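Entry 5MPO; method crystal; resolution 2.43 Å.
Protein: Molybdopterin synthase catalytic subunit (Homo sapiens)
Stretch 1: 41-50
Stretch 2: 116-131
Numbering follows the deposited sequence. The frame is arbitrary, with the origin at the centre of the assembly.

Stretch 1 (41-50) PLCGAISLFV
Stretch 2 116-131: SAHRAASLEAVSYAID

A β-strand and an α-helix of the same chain pack side by side in nearly the same direction, joined by a short antiparallel backbone pairing between the first strand residue, Ala45, and Ser116, just ahead of the helix, and further along by a serine–serine hydrogen bond and an apolar seam. Ala45 to Val50 are strand, which continues beyond Val50, with extended torsions (phi −102 to −136°, psi 121 to 147°); residues 120–131 are helical, with phi near −65°, psi near −42° and i to i−4 bonds such as Val126 N to Ser122 O at 3.2 Å. The two axes approach to 7.1 Å with a crossing angle of −20°, and the contact buries 561 Å² summed over both sides.

The register is set before the helix begins. Ala45 pairs with Ser116 (phi/psi −155/173°) at a CA–CA distance of 5.5 Å: Ala45 N donates to Ser116 O at 3.1 Å (151°), and Ser116 N donates to Ala45 O at 3.0 Å (155°). Gly44 N adds a weak bond to Ser116 O, 3.2 Å at 127°. Gly44, at −99/−15°, suits this turn because an ideal CB here would lie 3.0 Å from Ala117 O, a clash. Ser116 in rotamer p sends OG to His118 O at 2.7 Å, a bond within its own stretch, across the residues that lead into the helix. The small Ala45 side chain permits close backbone packing, its CB 3.7 Å from Arg119 CA and 3.8 Å from Ser122 OG.

Along the strand the side chains alternate. Ser47 and Phe49 point their CA-to-CB bonds toward the helix, whereas those of Ile46 and Leu48 point away. Ser47 (chi1 −59°, m) and Ser122 (chi1 83°, p) bring their OG atoms to 2.7 Å in a hydrogen bond that either could donate, giving two buried hydroxyls a mutual partner. Ser47 OG also lies 3.2 Å from Leu123 N, but the angle is poor for a hydrogen bond; that amide instead donates to Arg119 O at 3.1 Å.

Ser122, Val126 and Ile130, spaced four residues apart, all direct CA-to-CB toward the strand, and after Ser122 this row is apolar. Val126 (chi1 160°, t) places CG2 3.7 Å from Ser47 CB and 3.5 Å from Ser47 O, and CG1 3.7 Å from Phe49 CB, its two branches spanning neighbouring inward positions. Phe49 (chi1 176°, t; chi2 76°) carries its ring onward to Ile130 (chi1 −173°, t; chi2 62°, p), where CE2 of Phe49 meets CG1 of Ile130 at 3.7 Å, obliquely to the ring. Phe49, Val126 and Ile130 are all buried, as suits their hydrocarbon side chains.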

# COMPACT_ATOMS: atom_id res chain seq x y z
N PRO C 41 -5.88 -4.24 -17.09
CA PRO C 41 -5.87 -5.69 -17.37
C PRO C 41 -4.46 -6.26 -17.50
O PRO C 41 -4.27 -7.43 -17.34
CB PRO C 41 -6.65 -5.80 -18.69
CG PRO C 41 -6.52 -4.46 -19.35
CD PRO C 41 -6.37 -3.45 -18.24
N LEU C 42 -3.48 -5.42 -17.77
CA LEU C 42 -2.10 -5.88 -17.75
C LEU C 42 -1.49 -5.91 -16.35
O LEU C 42 -0.36 -6.31 -16.23
CB LEU C 42 -1.23 -4.97 -18.62
CG LEU C 42 -1.69 -4.89 -20.09
CD1 LEU C 42 -1.23 -3.57 -20.71
CD2 LEU C 42 -1.21 -6.10 -20.90
N CYS C 43 -2.23 -5.50 -15.32
CA CYS C 43 -1.70 -5.33 -13.98
C CYS C 43 -2.36 -6.27 -13.01
O CYS C 43 -3.59 -6.40 -13.00
CB CYS C 43 -1.88 -3.88 -13.51
SG CYS C 43 -0.66 -2.84 -14.34
N GLY C 44 -1.51 -6.92 -12.22
CA GLY C 44 -1.88 -7.81 -11.14
C GLY C 44 -1.83 -7.20 -9.75
O GLY C 44 -2.39 -7.77 -8.82
N ALA C 45 -1.18 -6.04 -9.60
CA ALA C 45 -0.98 -5.45 -8.26
C ALA C 45 -1.27 -3.93 -8.23
O ALA C 45 -0.81 -3.20 -9.09
CB ALA C 45 0.43 -5.72 -7.76
N ILE C 46 -2.01 -3.50 -7.23
CA ILE C 46 -2.24 -2.11 -6.93
C ILE C 46 -1.86 -1.93 -5.49
O ILE C 46 -2.42 -2.65 -4.65
CB ILE C 46 -3.73 -1.77 -7.09
CG1 ILE C 46 -4.13 -2.01 -8.55
CG2 ILE C 46 -4.01 -0.33 -6.68
CD1 ILE C 46 -5.60 -1.73 -8.82
N SER C 47 -0.88 -1.05 -5.21
CA SER C 47 -0.65 -0.64 -3.83
C SER C 47 -1.28 0.71 -3.68
O SER C 47 -1.29 1.47 -4.62
CB SER C 47 0.83 -0.62 -3.44
OG SER C 47 1.36 -1.93 -3.62
N LEU C 48 -1.79 1.00 -2.49
CA LEU C 48 -2.33 2.32 -2.16
C LEU C 48 -1.85 2.79 -0.81
O LEU C 48 -1.59 1.98 0.08
CB LEU C 48 -3.86 2.33 -2.15
CG LEU C 48 -4.55 2.04 -3.47
CD1 LEU C 48 -5.09 0.64 -3.45
CD2 LEU C 48 -5.69 2.99 -3.71
N PHE C 49 -1.68 4.11 -0.70
CA PHE C 49 -1.40 4.75 0.58
C PHE C 49 -2.46 5.80 0.81
O PHE C 49 -2.79 6.56 -0.10
CB PHE C 49 0.01 5.38 0.68
CG PHE C 49 0.20 6.11 1.99
CD1 PHE C 49 0.44 5.40 3.17
CD2 PHE C 49 0.02 7.50 2.07
CE1 PHE C 49 0.54 6.08 4.40
CE2 PHE C 49 0.13 8.20 3.29
CZ PHE C 49 0.37 7.48 4.46
N VAL C 50 -3.00 5.85 2.02
CA VAL C 50 -4.06 6.79 2.34
C VAL C 50 -3.65 7.45 3.62
O VAL C 50 -3.35 6.74 4.60
CB VAL C 50 -5.40 6.10 2.53
CG1 VAL C 50 -6.48 7.10 2.92
CG2 VAL C 50 -5.76 5.31 1.28
N SER C 116 1.00 -2.23 -11.26
CA SER C 116 2.06 -2.84 -12.09
C SER C 116 1.76 -4.34 -12.28
O SER C 116 0.86 -4.88 -11.65
CB SER C 116 3.43 -2.70 -11.41
OG SER C 116 3.37 -3.27 -10.12
N ALA C 117 2.54 -4.99 -13.12
CA ALA C 117 2.39 -6.42 -13.40
C ALA C 117 2.64 -7.28 -12.15
O ALA C 117 1.80 -8.18 -11.86
CB ALA C 117 3.24 -6.85 -14.62
N HIS C 118 3.73 -6.98 -11.42
CA HIS C 118 4.07 -7.65 -10.15
C HIS C 118 4.24 -6.69 -8.92
O HIS C 118 4.45 -5.49 -9.03
CB HIS C 118 5.30 -8.55 -10.34
CG HIS C 118 5.15 -9.63 -11.40
ND1 HIS C 118 4.16 -10.60 -11.37
CD2 HIS C 118 5.89 -9.90 -12.51
CE1 HIS C 118 4.30 -11.41 -12.40
NE2 HIS C 118 5.34 -11.00 -13.11
N ARG C 119 4.21 -7.27 -7.72
CA ARG C 119 3.83 -6.55 -6.52
C ARG C 119 4.88 -5.68 -5.88
O ARG C 119 4.53 -4.71 -5.20
CB ARG C 119 3.30 -7.53 -5.47
CG ARG C 119 4.35 -8.43 -4.80
CD ARG C 119 3.62 -9.37 -3.88
NE ARG C 119 4.52 -10.24 -3.17
CZ ARG C 119 5.10 -11.33 -3.68
NH1 ARG C 119 4.84 -11.75 -4.92
NH2 ARG C 119 5.94 -12.01 -2.92
N ALA C 120 6.14 -6.06 -6.02
CA ALA C 120 7.23 -5.30 -5.43
C ALA C 120 7.29 -3.84 -6.00
O ALA C 120 7.54 -2.89 -5.31
CB ALA C 120 8.55 -6.01 -5.68
N ALA C 121 7.06 -3.73 -7.29
CA ALA C 121 7.13 -2.47 -7.97
C ALA C 121 6.09 -1.51 -7.43
O ALA C 121 6.40 -0.38 -7.08
CB ALA C 121 6.91 -2.70 -9.44
N SER C 122 4.86 -2.00 -7.29
CA SER C 122 3.77 -1.18 -6.83
C SER C 122 3.96 -0.78 -5.36
O SER C 122 3.73 0.38 -5.02
CB SER C 122 2.43 -1.89 -7.06
OG SER C 122 2.18 -2.79 -5.99
N LEU C 123 4.45 -1.68 -4.51
CA LEU C 123 4.69 -1.36 -3.09
C LEU C 123 5.84 -0.42 -2.93
O LEU C 123 5.77 0.50 -2.16
CB LEU C 123 5.05 -2.60 -2.30
CG LEU C 123 3.89 -3.58 -2.14
CD1 LEU C 123 4.38 -5.05 -2.05
CD2 LEU C 123 3.05 -3.15 -0.92
N GLU C 124 6.93 -0.68 -3.62
CA GLU C 124 8.09 0.19 -3.51
C GLU C 124 7.83 1.60 -4.08
O GLU C 124 8.26 2.57 -3.49
CB GLU C 124 9.30 -0.45 -4.18
CG GLU C 124 9.82 -1.67 -3.39
CD GLU C 124 11.02 -2.37 -4.02
OE1 GLU C 124 11.65 -1.83 -4.92
OE2 GLU C 124 11.35 -3.50 -3.62
N ALA C 125 7.12 1.71 -5.20
CA ALA C 125 6.85 2.98 -5.82
C ALA C 125 5.90 3.83 -4.96
O ALA C 125 6.06 5.04 -4.86
CB ALA C 125 6.30 2.80 -7.22
N VAL C 126 4.97 3.18 -4.27
CA VAL C 126 4.06 3.91 -3.42
C VAL C 126 4.84 4.48 -2.27
O VAL C 126 4.68 5.64 -1.86
CB VAL C 126 2.92 3.03 -2.91
CG1 VAL C 126 2.26 3.62 -1.67
CG2 VAL C 126 1.87 2.90 -3.99
N SER C 127 5.71 3.64 -1.75
CA SER C 127 6.53 4.03 -0.64
C SER C 127 7.46 5.22 -1.00
O SER C 127 7.52 6.18 -0.26
CB SER C 127 7.33 2.83 -0.15
OG SER C 127 8.06 3.19 0.98
N TYR C 128 8.16 5.13 -2.12
CA TYR C 128 8.95 6.23 -2.62
C TYR C 128 8.10 7.51 -2.89
O TYR C 128 8.55 8.61 -2.64
CB TYR C 128 9.62 5.87 -3.92
CG TYR C 128 10.38 7.03 -4.54
CD1 TYR C 128 11.68 7.40 -4.06
CD2 TYR C 128 9.82 7.79 -5.60
CE1 TYR C 128 12.40 8.43 -4.65
CE2 TYR C 128 10.53 8.86 -6.19
CZ TYR C 128 11.81 9.19 -5.72
OH TYR C 128 12.50 10.26 -6.29
N ALA C 129 6.88 7.34 -3.40
CA ALA C 129 6.03 8.46 -3.68
C ALA C 129 5.66 9.24 -2.39
O ALA C 129 5.85 10.45 -2.34
CB ALA C 129 4.80 8.01 -4.43
N ILE C 130 5.12 8.57 -1.39
CA ILE C 130 4.77 9.27 -0.16
C ILE C 130 5.98 9.89 0.55
O ILE C 130 5.90 11.00 1.03
CB ILE C 130 3.92 8.41 0.80
CG1 ILE C 130 3.45 9.27 1.99
CG2 ILE C 130 4.68 7.20 1.34
CD1 ILE C 130 2.56 10.46 1.58
N ASP C 131 7.09 9.20 0.61
CA ASP C 131 8.31 9.77 1.18
C ASP C 131 8.83 11.00 0.48
O ASP C 131 9.35 11.95 1.13
CB ASP C 131 9.46 8.73 1.22
CG ASP C 131 9.18 7.60 2.27
OD1 ASP C 131 8.22 7.69 3.09
OD2 ASP C 131 9.91 6.60 2.25